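Local coordinates for TatD-related deoxyribonuclease (Thermotoga maritima, PDB 1J6O), which probably acts as a metal-dependent deoxyribonuclease, hydrolysing ester bonds of DNA, at residues H19-H23 against D53-S57; I41-V47 against R66-S70; V138-Y144 against V162-S168. All coordinates share one frame; numbering follows the deposited sequence.

How the contacts relate
The chain forms a parallel barrel of the TIM type, and all three contacts belong to it. Contacts 1 and 2 touch and interleave along the chain. Asn46 joins them: its OD1 lies 2.9 Å from Leu20 N, and its ND2 lies 3.0 Å from Ser57 OG, both probable hydrogen bonds. Contacts 2 and 3 lie on opposite sides of the chain's centre, their centres about 20 Å apart; the centres of contacts 1 and 3 are about 21 Å apart. Contacts 2 and 3 share the sheet. The predicted metal ligands tie the parts together: His19 lies in contact 1, His139 and His164 in contact 3, and Val47 of contact 2 packs beside His17 and Glu103.

Contact 1: H19-H23 against D53-S57; sequences HLHFH and DSKKS
The His21 ring reaches Asp53 because its CG stands between the backbone N and the carbonyl carbon, chi1 58°. Asp53 answers with its CG swung away from its own backbone N, chi1 -175°, which turns the carboxylate out from helix 51-61 toward the His21 ring. The two groups meet in a nearly straight hydrogen bond from His21 NE2 to Asp53 OD2, 2.8 Å long. The oxygen lies in the plane of the His21 ring. The nitrogen, however, approaches from above the carboxylate plane, and the two planes are 44° apart. Asp53 OD2 also accepts the backbone N of Val49, so two donors grip this oxygen.

The His21 ring is sandwiched. Ser57 CB sits over the centre of one face as a CH-pi contact, 3.9 Å from the centroid. Phe22 CD1 covers the opposite face toward its rim. Lys56 adds its CB, 3.9 Å from His21 CD2. The Phe22 ring reaches the same carboxylate, with CE1 3.3 Å from Asp53 OD1. Its own face rests on His19 CB. His19 to Phe22 form a type I turn, with a hydrogen bond from Phe22 N to His19 O. Ser57 OG is taken by a hydrogen bond with Asn46.

His19 is a predicted ligand of the first metal. It is held by Val47 O at ND1 and by Asp214 at NE2. The contact thus pins the loop after strand 13-18 onto the N-terminal half of helix 51-61. Asn46 links it to strand 41-47, and Ser54 and Ser57 touch Val71 and Cys69 of strand 67-71.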
loop_
_atom_site.group_PDB
_atom_site.type_symbol
_atom_site.label_atom_id
_atom_site.label_comp_id
_atom_site.label_asym_id
_atom_site.label_seq_id
_atom_site.Cartn_x
_atom_site.Cartn_y
_atom_site.Cartn_z
ATOM N N HIS A 19 -6.542 -1.251 -6.238
ATOM C CA HIS A 19 -7.482 -2.389 -6.207
ATOM C C HIS A 19 -8.220 -2.274 -7.544
ATOM O O HIS A 19 -9.475 -2.108 -7.582
ATOM C CB HIS A 19 -8.517 -2.231 -5.072
ATOM C CG HIS A 19 -7.909 -2.043 -3.714
ATOM N ND1 HIS A 19 -7.292 -3.069 -3.031
ATOM C CD2 HIS A 19 -7.875 -0.965 -2.890
ATOM C CE1 HIS A 19 -6.917 -2.637 -1.837
ATOM N NE2 HIS A 19 -7.263 -1.364 -1.725
ATOM N N LEU A 20 -7.471 -2.404 -8.631
ATOM C CA LEU A 20 -8.044 -2.289 -9.972
ATOM C C LEU A 20 -9.015 -3.385 -10.347
ATOM O O LEU A 20 -9.810 -3.231 -11.289
ATOM C CB LEU A 20 -6.905 -2.191 -10.997
ATOM C CG LEU A 20 -6.094 -0.891 -10.888
ATOM C CD1 LEU A 20 -4.731 -1.024 -11.616
ATOM C CD2 LEU A 20 -6.911 0.245 -11.480
ATOM N N HIS A 21 -8.963 -4.474 -9.595
ATOM C CA HIS A 21 -9.839 -5.608 -9.843
ATOM C C HIS A 21 -11.196 -5.467 -9.159
ATOM O O HIS A 21 -12.056 -6.339 -9.331
ATOM C CB HIS A 21 -9.159 -6.912 -9.411
ATOM C CG HIS A 21 -8.753 -6.924 -7.973
ATOM N ND1 HIS A 21 -7.840 -6.025 -7.452
ATOM C CD2 HIS A 21 -9.210 -7.657 -6.926
ATOM C CE1 HIS A 21 -7.760 -6.198 -6.143
ATOM N NE2 HIS A 21 -8.585 -7.181 -5.798
ATOM N N PHE A 22 -11.403 -4.396 -8.386
ATOM C CA PHE A 22 -12.679 -4.200 -7.717
ATOM C C PHE A 22 -13.732 -3.900 -8.776
ATOM O O PHE A 22 -13.404 -3.425 -9.886
ATOM C CB PHE A 22 -12.607 -3.063 -6.705
ATOM C CG PHE A 22 -11.931 -3.441 -5.403
ATOM C CD1 PHE A 22 -11.259 -4.660 -5.258
ATOM C CD2 PHE A 22 -12.017 -2.588 -4.294
ATOM C CE1 PHE A 22 -10.685 -5.031 -4.021
ATOM C CE2 PHE A 22 -11.438 -2.962 -3.055
ATOM C CZ PHE A 22 -10.781 -4.179 -2.932
ATOM N N HIS A 23 -14.991 -4.181 -8.444
ATOM C CA HIS A 23 -16.073 -3.947 -9.393
ATOM C C HIS A 23 -16.258 -2.509 -9.892
ATOM O O HIS A 23 -16.871 -2.297 -10.951
ATOM C CB HIS A 23 -17.389 -4.505 -8.816
ATOM C CG HIS A 23 -18.077 -3.593 -7.851
ATOM N ND1 HIS A 23 -18.841 -2.517 -8.253
ATOM C CD2 HIS A 23 -18.140 -3.614 -6.497
ATOM C CE1 HIS A 23 -19.348 -1.916 -7.189
ATOM N NE2 HIS A 23 -18.940 -2.563 -6.111
ATOM N N ASP A 53 -10.282 -12.573 -3.437
ATOM C CA ASP A 53 -9.909 -11.295 -4.010
ATOM C C ASP A 53 -8.428 -11.258 -4.430
ATOM O O ASP A 53 -8.054 -10.642 -5.465
ATOM C CB ASP A 53 -10.261 -10.193 -3.002
ATOM C CG ASP A 53 -10.021 -8.823 -3.566
ATOM O OD1 ASP A 53 -10.879 -8.332 -4.349
ATOM O OD2 ASP A 53 -8.958 -8.255 -3.239
ATOM N N SER A 54 -7.580 -11.918 -3.650
ATOM C CA SER A 54 -6.171 -11.936 -3.994
ATOM C C SER A 54 -5.981 -12.688 -5.302
ATOM O O SER A 54 -5.109 -12.325 -6.112
ATOM C CB SER A 54 -5.340 -12.581 -2.882
ATOM O OG SER A 54 -5.240 -11.708 -1.769
ATOM N N LYS A 55 -6.776 -13.736 -5.514
ATOM C CA LYS A 55 -6.666 -14.523 -6.766
ATOM C C LYS A 55 -7.039 -13.612 -7.962
ATOM O O LYS A 55 -6.388 -13.655 -8.999
ATOM C CB LYS A 55 -7.598 -15.754 -6.725
ATOM C CG LYS A 55 -7.266 -16.902 -7.711
ATOM C CD LYS A 55 -7.261 -16.531 -9.162
ATOM C CE LYS A 55 -7.147 -17.775 -10.091
ATOM N NZ LYS A 55 -5.773 -18.340 -10.221
ATOM N N LYS A 56 -8.069 -12.783 -7.806
ATOM C CA LYS A 56 -8.487 -11.876 -8.899
ATOM C C LYS A 56 -7.400 -10.839 -9.162
ATOM O O LYS A 56 -7.154 -10.470 -10.312
ATOM C CB LYS A 56 -9.779 -11.160 -8.553
ATOM C CG LYS A 56 -10.985 -12.098 -8.513
ATOM C CD LYS A 56 -12.240 -11.386 -8.019
ATOM C CE LYS A 56 -13.130 -10.926 -9.158
ATOM N NZ LYS A 56 -12.459 -9.970 -10.083
ATOM N N SER A 57 -6.777 -10.362 -8.086
ATOM C CA SER A 57 -5.705 -9.374 -8.200
ATOM C C SER A 57 -4.548 -10.027 -8.966
ATOM O O SER A 57 -3.987 -9.444 -9.893
ATOM C CB SER A 57 -5.233 -8.937 -6.801
ATOM O OG SER A 57 -4.160 -8.006 -6.876
#

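Contact 2: I41-V47 against R66-S70; sequences IEFVVNV and RIFCS
Arg66 reaches back along strand 41-47 to the carbonyl of Ile41. Its chain is extended from CG to NE, with chi2 -175°, and this lays the methylenes alongside Glu42 O, 3.6 Å from Arg66 CG. Arg66 NH1 donates to Ile41 O at 2.8 Å. The bond is bent, with an N-H...O angle of 135°, although the oxygen lies near the guanidinium plane. NH2 forms a salt bridge with Glu37, so the group is held at two points. Arg66 O accepts Val44 N at 2.8 Å and opens the parallel pairing.

Ile67 pairs with Val44. Their side chains lie side by side and point the same way, with Ile67 CG1 4.0 Å from Val44 CG2. Ile67 CG2 also packs on Asn46 CB.

Phe68 N donates a hydrogen bond to Val44 O, and Phe68 O accepts one from Asn46 N. The Phe68 ring turns an edge toward the face of Phe43 in an offset edge-to-face pair. The planes stand at 88°, with centroids 5.5 Å apart. Lys97 makes a cation-pi contact with Phe68, and Leu264 of helix 248-264 touches both side chains.

Cys69 shares a side of the sheet with Ile67 and Asn46, facing helix 51-61. Cys69 CA-H points to Asn46 O, with CA 3.4 Å from the oxygen. Ser70 N donates to Asn46 O as well, at 3.0 Å. Ser70 CB packs against Val47 CG1, and its OG bonds Gly102 O on the next strand.

Strands 41-47 and 67-71 are joined through helix 51-61. This is the beta-alpha-beta crossover from which TIM barrels are built.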
loop_
_atom_site.group_PDB
_atom_site.type_symbol
_atom_site.label_atom_id
_atom_site.label_comp_id
_atom_site.label_asym_id
_atom_site.label_seq_id
_atom_site.Cartn_x
_atom_site.Cartn_y
_atom_site.Cartn_z
ATOM N N ILE A 41 2.493 6.769 -15.118
ATOM C CA ILE A 41 2.430 5.809 -14.027
ATOM C C ILE A 41 3.381 4.692 -14.458
ATOM O O ILE A 41 3.078 3.951 -15.404
ATOM C CB ILE A 41 1.001 5.207 -13.855
ATOM C CG1 ILE A 41 -0.014 6.294 -13.467
ATOM C CG2 ILE A 41 1.054 4.104 -12.790
ATOM C CD1 ILE A 41 0.291 7.010 -12.153
ATOM N N GLU A 42 4.521 4.560 -13.782
ATOM C CA GLU A 42 5.495 3.521 -14.133
ATOM C C GLU A 42 5.002 2.096 -13.861
ATOM O O GLU A 42 5.243 1.174 -14.659
ATOM C CB GLU A 42 6.784 3.805 -13.405
ATOM C CG GLU A 42 7.910 2.906 -13.757
ATOM C CD GLU A 42 9.182 3.398 -13.137
ATOM O OE1 GLU A 42 9.577 4.547 -13.442
ATOM O OE2 GLU A 42 9.779 2.642 -12.343
ATOM N N PHE A 43 4.382 1.893 -12.700
ATOM C CA PHE A 43 3.834 0.579 -12.343
ATOM C C PHE A 43 2.958 0.763 -11.151
ATOM O O PHE A 43 2.938 1.844 -10.535
ATOM C CB PHE A 43 4.908 -0.517 -12.048
ATOM C CG PHE A 43 5.669 -0.357 -10.739
ATOM C CD1 PHE A 43 6.848 0.381 -10.690
ATOM C CD2 PHE A 43 5.243 -1.014 -9.572
ATOM C CE1 PHE A 43 7.591 0.460 -9.511
ATOM C CE2 PHE A 43 5.978 -0.942 -8.395
ATOM C CZ PHE A 43 7.143 -0.214 -8.351
ATOM N N VAL A 44 2.161 -0.251 -10.858
ATOM C CA VAL A 44 1.299 -0.142 -9.692
ATOM C C VAL A 44 1.370 -1.462 -8.950
ATOM O O VAL A 44 1.689 -2.509 -9.548
ATOM C CB VAL A 44 -0.207 0.144 -10.042
ATOM C CG1 VAL A 44 -0.327 1.243 -11.090
ATOM C CG2 VAL A 44 -0.911 -1.137 -10.427
ATOM N N VAL A 45 1.114 -1.413 -7.647
ATOM C CA VAL A 45 1.140 -2.636 -6.863
ATOM C C VAL A 45 -0.351 -2.842 -6.564
ATOM O O VAL A 45 -0.945 -2.044 -5.836
ATOM C CB VAL A 45 1.886 -2.481 -5.553
ATOM C CG1 VAL A 45 1.734 -3.800 -4.738
ATOM C CG2 VAL A 45 3.374 -2.161 -5.820
ATOM N N ASN A 46 -0.936 -3.878 -7.167
ATOM C CA ASN A 46 -2.361 -4.187 -6.993
ATOM C C ASN A 46 -2.505 -5.147 -5.819
ATOM O O ASN A 46 -1.992 -6.247 -5.832
ATOM C CB ASN A 46 -2.901 -4.770 -8.284
ATOM C CG ASN A 46 -4.352 -4.530 -8.430
ATOM O OD1 ASN A 46 -4.789 -3.391 -8.653
ATOM N ND2 ASN A 46 -5.131 -5.585 -8.285
ATOM N N VAL A 47 -3.282 -4.710 -4.842
ATOM C CA VAL A 47 -3.509 -5.429 -3.608
ATOM C C VAL A 47 -4.784 -6.220 -3.364
ATOM O O VAL A 47 -5.876 -5.686 -3.513
ATOM C CB VAL A 47 -3.381 -4.384 -2.455
ATOM C CG1 VAL A 47 -3.255 -5.077 -1.133
ATOM C CG2 VAL A 47 -2.144 -3.478 -2.694
ATOM N N ARG A 66 2.873 -3.598 -16.279
ATOM C CA ARG A 66 2.960 -2.536 -15.269
ATOM C C ARG A 66 2.235 -2.782 -13.961
ATOM O O ARG A 66 2.216 -1.905 -13.071
ATOM C CB ARG A 66 2.478 -1.217 -15.860
ATOM C CG ARG A 66 3.387 -0.754 -16.994
ATOM C CD ARG A 66 2.985 0.607 -17.505
ATOM N NE ARG A 66 3.897 0.993 -18.586
ATOM C CZ ARG A 66 4.583 2.128 -18.626
ATOM N NH1 ARG A 66 4.472 3.027 -17.650
ATOM N NH2 ARG A 66 5.424 2.345 -19.631
ATOM N N ILE A 67 1.665 -3.976 -13.825
ATOM C CA ILE A 67 0.954 -4.305 -12.599
ATOM C C ILE A 67 1.619 -5.484 -11.883
ATOM O O ILE A 67 1.910 -6.513 -12.511
ATOM C CB ILE A 67 -0.504 -4.693 -12.897
ATOM C CG1 ILE A 67 -1.235 -3.515 -13.582
ATOM C CG2 ILE A 67 -1.225 -5.018 -11.595
ATOM C CD1 ILE A 67 -2.636 -3.908 -14.053
ATOM N N PHE A 68 1.905 -5.296 -10.595
ATOM C CA PHE A 68 2.513 -6.334 -9.768
ATOM C C PHE A 68 1.427 -6.592 -8.739
ATOM O O PHE A 68 0.507 -5.771 -8.579
ATOM C CB PHE A 68 3.828 -5.877 -9.144
ATOM C CG PHE A 68 4.879 -5.648 -10.178
ATOM C CD1 PHE A 68 4.977 -4.416 -10.828
ATOM C CD2 PHE A 68 5.685 -6.704 -10.591
ATOM C CE1 PHE A 68 5.876 -4.232 -11.896
ATOM C CE2 PHE A 68 6.589 -6.541 -11.655
ATOM C CZ PHE A 68 6.679 -5.300 -12.302
ATOM N N CYS A 69 1.564 -7.683 -8.000
ATOM C CA CYS A 69 0.563 -8.064 -7.017
ATOM C C CYS A 69 0.976 -8.272 -5.551
ATOM O O CYS A 69 2.121 -8.612 -5.272
ATOM C CB CYS A 69 -0.018 -9.394 -7.553
ATOM S SG CYS A 69 -1.364 -10.202 -6.677
ATOM N N SER A 70 0.037 -8.023 -4.630
ATOM C CA SER A 70 0.281 -8.225 -3.202
ATOM C C SER A 70 -0.892 -9.121 -2.832
ATOM O O SER A 70 -2.042 -8.820 -3.205
ATOM C CB SER A 70 0.190 -6.939 -2.378
ATOM O OG SER A 70 0.530 -7.217 -1.026
#

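Contact 3: V138-Y144 against V162-S168; sequences VHIRDAY and VIHAFSS
Backbone bonds pair Val138 with Ile163 in parallel fashion. Val138 N donates to Val162 O, and His164 N donates to Val138 O at 2.8 Å. Val138 and Ile163 form the one bridge between the segments; further on, side chains and water make the links.

Polar side chains meet next. Ser167 N donates to Tyr144 OH at 2.8 Å, fixing the phenol end. Arg141 is bent at chi2 (60°) and chi3 (25°), which folds its guanidinium over toward 162-168. Arg141 NH2 gives a weak hydrogen bond to Ala165 O, 3.3 Å, at the edge of the group. Ser167 OG lies over one guanidinium face, where the angle does not suit a hydrogen bond. One water joins Ile140 N, Arg141 NH2 and His164 O. A second joins Asp142 N and Ser167 OG.

Ring and apolar contacts form a second group. The Tyr144 ring is clamped between Ile140 CG2 on one face and Ser168 CB on the other. The serine carbon makes a CH-pi contact 3.7 Å from the centroid. Phe166 meets the ring obliquely, CE1 to Tyr144 CE1 3.8 Å. Ile163 sends CD1 to Val138 CB, 3.7 Å away, and its CG2 to Ile140 CD1.

The two histidines meet rim to rim, planes 33° apart. A weak hydrogen bond, 3.4 Å, joins His139 ND1 and His164 NE2; either could donate. His164 ND1 is held more firmly by Glu212. Both histidines are predicted ligands of the second metal, and with Glu103 they face one point that may be an empty metal site. Histidines near the C-terminal ends of barrel strands are consistent with the metal centre of TatD-type TIM-barrel hydrolases.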
loop_
_atom_site.group_PDB
_atom_site.type_symbol
_atom_site.label_atom_id
_atom_site.label_comp_id
_atom_site.label_asym_id
_atom_site.label_seq_id
_atom_site.Cartn_x
_atom_site.Cartn_y
_atom_site.Cartn_z
ATOM N N VAL A 138 1.095 -3.073 4.871
ATOM C CA VAL A 138 0.333 -2.983 6.122
ATOM C C VAL A 138 -0.751 -1.949 6.231
ATOM O O VAL A 138 -0.583 -0.790 5.853
ATOM C CB VAL A 138 1.328 -2.808 7.313
ATOM C CG1 VAL A 138 0.599 -2.880 8.667
ATOM C CG2 VAL A 138 2.414 -3.876 7.233
ATOM N N HIS A 139 -1.879 -2.387 6.778
ATOM C CA HIS A 139 -3.042 -1.531 6.969
ATOM C C HIS A 139 -3.200 -1.341 8.470
ATOM O O HIS A 139 -3.287 -2.322 9.198
ATOM C CB HIS A 139 -4.275 -2.253 6.410
ATOM C CG HIS A 139 -5.575 -1.577 6.728
ATOM N ND1 HIS A 139 -6.167 -0.667 5.883
ATOM C CD2 HIS A 139 -6.408 -1.701 7.788
ATOM C CE1 HIS A 139 -7.314 -0.261 6.402
ATOM N NE2 HIS A 139 -7.483 -0.874 7.561
ATOM N N ILE A 140 -3.236 -0.096 8.936
ATOM C CA ILE A 140 -3.400 0.152 10.380
ATOM C C ILE A 140 -4.417 1.274 10.571
ATOM O O ILE A 140 -4.251 2.369 10.018
ATOM C CB ILE A 140 -2.093 0.623 11.072
ATOM C CG1 ILE A 140 -0.979 -0.417 10.925
ATOM C CG2 ILE A 140 -2.394 0.905 12.563
ATOM C CD1 ILE A 140 0.383 0.035 11.475
ATOM N N ARG A 141 -5.482 1.002 11.324
ATOM C CA ARG A 141 -6.520 2.011 11.582
ATOM C C ARG A 141 -6.722 2.012 13.111
ATOM O O ARG A 141 -7.126 1.005 13.680
ATOM C CB ARG A 141 -7.821 1.642 10.859
ATOM C CG ARG A 141 -8.913 2.739 10.816
ATOM C CD ARG A 141 -8.437 4.016 10.098
ATOM N NE ARG A 141 -7.362 3.742 9.133
ATOM C CZ ARG A 141 -6.711 4.666 8.418
ATOM N NH1 ARG A 141 -7.012 5.963 8.535
ATOM N NH2 ARG A 141 -5.735 4.289 7.588
ATOM N N ASP A 142 -6.401 3.132 13.759
ATOM C CA ASP A 142 -6.540 3.260 15.216
ATOM C C ASP A 142 -5.946 2.074 15.993
ATOM O O ASP A 142 -6.523 1.595 16.979
ATOM C CB ASP A 142 -8.014 3.440 15.591
ATOM C CG ASP A 142 -8.602 4.744 15.055
ATOM O OD1 ASP A 142 -7.818 5.663 14.754
ATOM O OD2 ASP A 142 -9.843 4.863 14.947
ATOM N N ALA A 143 -4.788 1.605 15.556
ATOM C CA ALA A 143 -4.129 0.478 16.210
ATOM C C ALA A 143 -2.622 0.576 16.032
ATOM O O ALA A 143 -1.939 -0.444 15.993
ATOM C CB ALA A 143 -4.628 -0.844 15.608
ATOM N N TYR A 144 -2.096 1.793 15.919
ATOM C CA TYR A 144 -0.659 1.948 15.741
ATOM C C TYR A 144 0.171 1.342 16.856
ATOM O O TYR A 144 1.136 0.643 16.593
ATOM C CB TYR A 144 -0.318 3.428 15.516
ATOM C CG TYR A 144 -0.704 3.858 14.118
ATOM C CD1 TYR A 144 0.164 3.645 13.043
ATOM C CD2 TYR A 144 -1.970 4.381 13.849
ATOM C CE1 TYR A 144 -0.222 3.938 11.724
ATOM C CE2 TYR A 144 -2.375 4.677 12.521
ATOM C CZ TYR A 144 -1.489 4.444 11.468
ATOM O OH TYR A 144 -1.880 4.649 10.161
ATOM N N VAL A 162 5.675 -1.235 3.682
ATOM C CA VAL A 162 5.012 0.043 3.781
ATOM C C VAL A 162 3.800 0.016 4.677
ATOM O O VAL A 162 3.053 -0.967 4.676
ATOM C CB VAL A 162 4.491 0.451 2.388
ATOM C CG1 VAL A 162 3.952 1.835 2.424
ATOM C CG2 VAL A 162 5.617 0.285 1.326
ATOM N N ILE A 163 3.598 1.094 5.428
ATOM C CA ILE A 163 2.430 1.217 6.308
ATOM C C ILE A 163 1.616 2.085 5.351
ATOM O O ILE A 163 1.842 3.298 5.204
ATOM C CB ILE A 163 2.721 1.997 7.591
ATOM C CG1 ILE A 163 3.851 1.302 8.363
ATOM C CG2 ILE A 163 1.443 2.086 8.435
ATOM C CD1 ILE A 163 3.565 -0.180 8.671
ATOM N N HIS A 164 0.663 1.466 4.680
ATOM C CA HIS A 164 -0.143 2.195 3.724
ATOM C C HIS A 164 -1.151 3.184 4.310
ATOM O O HIS A 164 -1.620 3.010 5.431
ATOM C CB HIS A 164 -0.776 1.158 2.786
ATOM C CG HIS A 164 -2.256 1.040 2.889
ATOM N ND1 HIS A 164 -3.118 1.785 2.112
ATOM C CD2 HIS A 164 -3.034 0.236 3.651
ATOM C CE1 HIS A 164 -4.362 1.445 2.395
ATOM N NE2 HIS A 164 -4.336 0.508 3.324
ATOM N N ALA A 165 -1.453 4.234 3.553
ATOM C CA ALA A 165 -2.411 5.272 3.990
ATOM C C ALA A 165 -2.111 5.650 5.438
ATOM O O ALA A 165 -3.022 5.703 6.289
ATOM C CB ALA A 165 -3.850 4.748 3.872
ATOM N N PHE A 166 -0.838 5.919 5.707
ATOM C CA PHE A 166 -0.401 6.286 7.057
ATOM C C PHE A 166 -1.321 7.372 7.613
ATOM O O PHE A 166 -1.488 8.429 7.001
ATOM C CB PHE A 166 1.042 6.796 7.055
ATOM C CG PHE A 166 1.525 7.171 8.415
ATOM C CD1 PHE A 166 1.866 6.187 9.331
ATOM C CD2 PHE A 166 1.585 8.501 8.802
ATOM C CE1 PHE A 166 2.265 6.522 10.626
ATOM C CE2 PHE A 166 1.982 8.839 10.101
ATOM C CZ PHE A 166 2.319 7.849 10.999
ATOM N N SER A 167 -1.876 7.113 8.790
ATOM C CA SER A 167 -2.787 8.059 9.404
ATOM C C SER A 167 -2.542 8.462 10.849
ATOM O O SER A 167 -3.496 8.777 11.572
ATOM C CB SER A 167 -4.207 7.505 9.286
ATOM O OG SER A 167 -4.282 6.204 9.872
ATOM N N SER A 168 -1.296 8.430 11.298
ATOM C CA SER A 168 -1.032 8.826 12.674
ATOM C C SER A 168 -0.220 10.120 12.676
ATOM O O SER A 168 -0.180 10.844 11.674
ATOM C CB SER A 168 -0.293 7.728 13.429
ATOM O OG SER A 168 -0.428 7.953 14.825
HETATM O O HOH W 1 -3.917 1.700 6.998
HETATM O O HOH W 2 -5.937 5.591 12.358
#